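PDB 3EEF: N-carbamoylsarcosine amidase related protein from Thermoplasma acidophilum, which probably hydrolyses N-carbamoylsarcosine or a related amide, as a zinc-containing member of the isochorismatase-like cysteine hydrolase family. Local coordinates for residues M103-N108 with R134-I139. Residues are numbered along the deposited sequence; the frame is centred on the assembly and turned at random.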
HETATM    1  N   MSE A 103      -3.425  -0.456 -10.437  1.00 37.06           N
HETATM    2  CA  MSE A 103      -3.290  -1.616 -11.305  1.00 37.82           C
HETATM    3  C   MSE A 103      -3.726  -1.303 -12.734  1.00 36.86           C
HETATM    4  O   MSE A 103      -3.026  -1.627 -13.697  1.00 36.58           O
HETATM    5  CB  MSE A 103      -4.127  -2.770 -10.770  1.00 38.57           C
HETATM    6  CG  MSE A 103      -3.640  -3.331  -9.462  1.00 41.82           C
HETATM    7 SE   MSE A 103      -4.540  -5.021  -8.958  1.00 59.84          SE
HETATM    8  CE  MSE A 103      -3.862  -6.146 -10.492  1.00 37.77           C
ATOM      9  N   ILE A 104      -4.863  -0.647 -12.852  1.00 37.54           N
ATOM     10  CA  ILE A 104      -5.466  -0.375 -14.147  1.00 37.91           C
ATOM     11  C   ILE A 104      -4.577   0.580 -14.931  1.00 40.02           C
ATOM     12  O   ILE A 104      -4.377   0.398 -16.148  1.00 37.63           O
ATOM     13  CB  ILE A 104      -6.816   0.294 -14.003  1.00 37.51           C
ATOM     14  CG1 ILE A 104      -7.809  -0.668 -13.386  1.00 35.70           C
ATOM     15  CG2 ILE A 104      -7.360   0.791 -15.371  1.00 31.27           C
ATOM     16  CD1 ILE A 104      -9.014   0.062 -12.747  1.00 38.23           C
ATOM     17  N   LEU A 105      -4.074   1.605 -14.224  1.00 38.54           N
ATOM     18  CA  LEU A 105      -3.162   2.580 -14.829  1.00 37.65           C
ATOM     19  C   LEU A 105      -1.864   1.905 -15.283  1.00 39.98           C
ATOM     20  O   LEU A 105      -1.338   2.183 -16.340  1.00 39.53           O
ATOM     21  CB  LEU A 105      -2.847   3.695 -13.827  1.00 38.28           C
ATOM     22  CG  LEU A 105      -4.011   4.529 -13.284  1.00 36.35           C
ATOM     23  CD1 LEU A 105      -3.498   5.626 -12.292  1.00 29.96           C
ATOM     24  CD2 LEU A 105      -4.772   5.115 -14.434  1.00 31.63           C
ATOM     25  N   ARG A 106      -1.318   1.031 -14.452  1.00 41.57           N
ATOM     26  CA  ARG A 106      -0.094   0.363 -14.851  1.00 41.93           C
ATOM     27  C   ARG A 106      -0.349  -0.612 -15.992  1.00 40.95           C
ATOM     28  O   ARG A 106       0.467  -0.694 -16.894  1.00 40.91           O
ATOM     29  CB  ARG A 106       0.548  -0.368 -13.700  1.00 42.25           C
ATOM     30  CG  ARG A 106       1.131   0.572 -12.674  1.00 49.94           C
ATOM     31  CD  ARG A 106       2.373  -0.013 -12.094  1.00 57.96           C
ATOM     32  NE  ARG A 106       2.376   0.069 -10.649  1.00 68.32           N
ATOM     33  CZ  ARG A 106       3.410  -0.266  -9.899  1.00 64.55           C
ATOM     34  NH1 ARG A 106       4.525  -0.704 -10.465  1.00 70.37           N
ATOM     35  NH2 ARG A 106       3.321  -0.155  -8.591  1.00 71.48           N
ATOM     36  N   ALA A 107      -1.473  -1.328 -15.963  1.00 39.55           N
ATOM     37  CA  ALA A 107      -1.756  -2.321 -17.015  1.00 40.90           C
ATOM     38  C   ALA A 107      -1.925  -1.661 -18.383  1.00 41.66           C
ATOM     39  O   ALA A 107      -1.725  -2.295 -19.409  1.00 41.18           O
ATOM     40  CB  ALA A 107      -2.990  -3.146 -16.689  1.00 36.68           C
ATOM     41  N   ASN A 108      -2.342  -0.404 -18.399  1.00 41.80           N
ATOM     42  CA  ASN A 108      -2.534   0.299 -19.673  1.00 41.81           C
ATOM     43  C   ASN A 108      -1.343   1.258 -19.933  1.00 40.87           C
ATOM     44  O   ASN A 108      -1.451   2.176 -20.709  1.00 42.51           O
ATOM     45  CB  ASN A 108      -3.900   1.019 -19.708  1.00 37.80           C
ATOM     46  CG  ASN A 108      -5.136   0.044 -19.664  1.00 48.55           C
ATOM     47  OD1 ASN A 108      -5.767  -0.244 -20.689  1.00 47.19           O
ATOM     48  ND2 ASN A 108      -5.491  -0.419 -18.479  1.00 46.92           N
ATOM     49  N   ARG A 134       3.087   8.069  -6.725  1.00 35.87           N
ATOM     50  CA  ARG A 134       3.268   6.964  -7.650  1.00 38.25           C
ATOM     51  C   ARG A 134       3.831   7.431  -9.012  1.00 40.15           C
ATOM     52  O   ARG A 134       3.705   6.717  -9.994  1.00 39.40           O
ATOM     53  CB  ARG A 134       1.918   6.267  -7.857  1.00 37.80           C
ATOM     54  CG  ARG A 134       1.479   5.458  -6.675  1.00 38.70           C
ATOM     55  CD  ARG A 134      -0.011   5.232  -6.653  1.00 42.73           C
ATOM     56  NE  ARG A 134      -0.337   4.506  -5.445  1.00 39.28           N
ATOM     57  CZ  ARG A 134      -0.483   5.041  -4.243  1.00 37.70           C
ATOM     58  NH1 ARG A 134      -0.376   6.350  -4.047  1.00 44.46           N
ATOM     59  NH2 ARG A 134      -0.723   4.243  -3.213  1.00 35.23           N
ATOM     60  N   ASN A 135       4.407   8.635  -9.073  1.00 41.17           N
ATOM     61  CA  ASN A 135       5.173   9.097 -10.232  1.00 42.04           C
ATOM     62  C   ASN A 135       4.383   9.314 -11.528  1.00 41.53           C
ATOM     63  O   ASN A 135       4.965   9.331 -12.606  1.00 45.16           O
ATOM     64  CB  ASN A 135       6.345   8.124 -10.503  1.00 44.10           C
ATOM     65  CG  ASN A 135       7.568   8.804 -11.157  1.00 46.96           C
ATOM     66  OD1 ASN A 135       7.966   9.924 -10.792  1.00 43.70           O
ATOM     67  ND2 ASN A 135       8.187   8.098 -12.109  1.00 41.16           N
ATOM     68  N   TYR A 136       3.074   9.486 -11.429  1.00 39.73           N
ATOM     69  CA  TYR A 136       2.270   9.994 -12.531  1.00 39.05           C
ATOM     70  C   TYR A 136       2.454  11.498 -12.685  1.00 41.61           C
ATOM     71  O   TYR A 136       2.697  12.205 -11.701  1.00 42.73           O
ATOM     72  CB  TYR A 136       0.787   9.705 -12.287  1.00 38.55           C
ATOM     73  CG  TYR A 136       0.505   8.235 -12.257  1.00 36.61           C
ATOM     74  CD1 TYR A 136       0.436   7.508 -13.441  1.00 40.23           C
ATOM     75  CD2 TYR A 136       0.384   7.555 -11.060  1.00 32.79           C
ATOM     76  CE1 TYR A 136       0.217   6.149 -13.435  1.00 41.62           C
ATOM     77  CE2 TYR A 136       0.184   6.174 -11.039  1.00 41.36           C
ATOM     78  CZ  TYR A 136       0.094   5.483 -12.229  1.00 35.87           C
ATOM     79  OH  TYR A 136      -0.113   4.130 -12.235  1.00 42.15           O
ATOM     80  N   ARG A 137       2.335  11.990 -13.915  1.00 42.44           N
ATOM     81  CA  ARG A 137       2.106  13.432 -14.132  1.00 42.16           C
ATOM     82  C   ARG A 137       0.623  13.694 -13.983  1.00 41.80           C
ATOM     83  O   ARG A 137      -0.204  12.781 -14.149  1.00 39.74           O
ATOM     84  CB  ARG A 137       2.565  13.901 -15.511  1.00 44.37           C
ATOM     85  CG  ARG A 137       4.066  13.755 -15.765  1.00 47.00           C
ATOM     86  CD  ARG A 137       4.926  14.718 -14.914  1.00 51.43           C
ATOM     87  NE  ARG A 137       4.498  16.126 -14.999  1.00 56.15           N
ATOM     88  CZ  ARG A 137       4.586  16.919 -16.086  1.00 67.12           C
ATOM     89  NH1 ARG A 137       5.087  16.463 -17.238  1.00 67.83           N
ATOM     90  NH2 ARG A 137       4.168  18.194 -16.023  1.00 64.13           N
ATOM     91  N   ILE A 138       0.290  14.947 -13.655  1.00 41.20           N
ATOM     92  CA  ILE A 138      -1.063  15.302 -13.295  1.00 36.64           C
ATOM     93  C   ILE A 138      -1.605  16.472 -14.105  1.00 36.42           C
ATOM     94  O   ILE A 138      -0.950  17.505 -14.217  1.00 38.31           O
ATOM     95  CB  ILE A 138      -1.169  15.672 -11.798  1.00 37.64           C
ATOM     96  CG1 ILE A 138      -0.697  14.489 -10.906  1.00 44.16           C
ATOM     97  CG2 ILE A 138      -2.631  16.095 -11.468  1.00 28.00           C
ATOM     98  CD1 ILE A 138      -0.283  14.836  -9.427  1.00 30.32           C
ATOM     99  N   ILE A 139      -2.825  16.310 -14.617  1.00 32.39           N
ATOM    100  CA  ILE A 139      -3.549  17.349 -15.299  1.00 36.58           C
ATOM    101  C   ILE A 139      -4.903  17.422 -14.641  1.00 37.92           C
ATOM    102  O   ILE A 139      -5.496  16.386 -14.338  1.00 38.37           O
ATOM    103  CB  ILE A 139      -3.748  16.990 -16.819  1.00 37.64           C
ATOM    104  CG1 ILE A 139      -2.381  16.895 -17.520  1.00 41.90           C
ATOM    105  CG2 ILE A 139      -4.688  17.991 -17.529  1.00 37.23           C
ATOM    106  CD1 ILE A 139      -2.468  16.433 -18.990  1.00 43.82           C
TER
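In the isochorismatase-like fold, a six-stranded parallel sheet flanked by helices, the ring of Y136 reaches from the turn before strand 137-141 to L105 and R106 on helix 101-107. That turn is the Schellman motif that ends helix 123-133, with N135, at positive phi, as its C-prime residue. Y136 suits the place because a long flat side chain can reach most of the way across the 9.5 Å between its CA and that of L105, where the leucine meets it. Leucine's branched apolar end can lie on a ring face: L105 CD1 makes a CH-pi contact 4.0 Å from the centroid of the Y136 ring, set toward the hydroxyl-bearing rim. Its distance to Y136 CZ is 3.6 Å. L105 CB meets Y136 OH at 3.2 Å. Arginine offers aliphatic carbon beside the hydroxyl, R106 CG lying 3.8 Å from Y136 OH, while its guanidinium, its plane 79° from that of the ring, goes on to carboxylates. R106 NE forms a salt bridge with D102 of the same chain, which also hydrogen-bonds Y136 OH; R106 NH2 pairs with D102 of the second subunit. Tyrosine thus combines an apolar face for leucine with a hydroxyl held by D102, joining the buried packing to a charged network at the subunit interface.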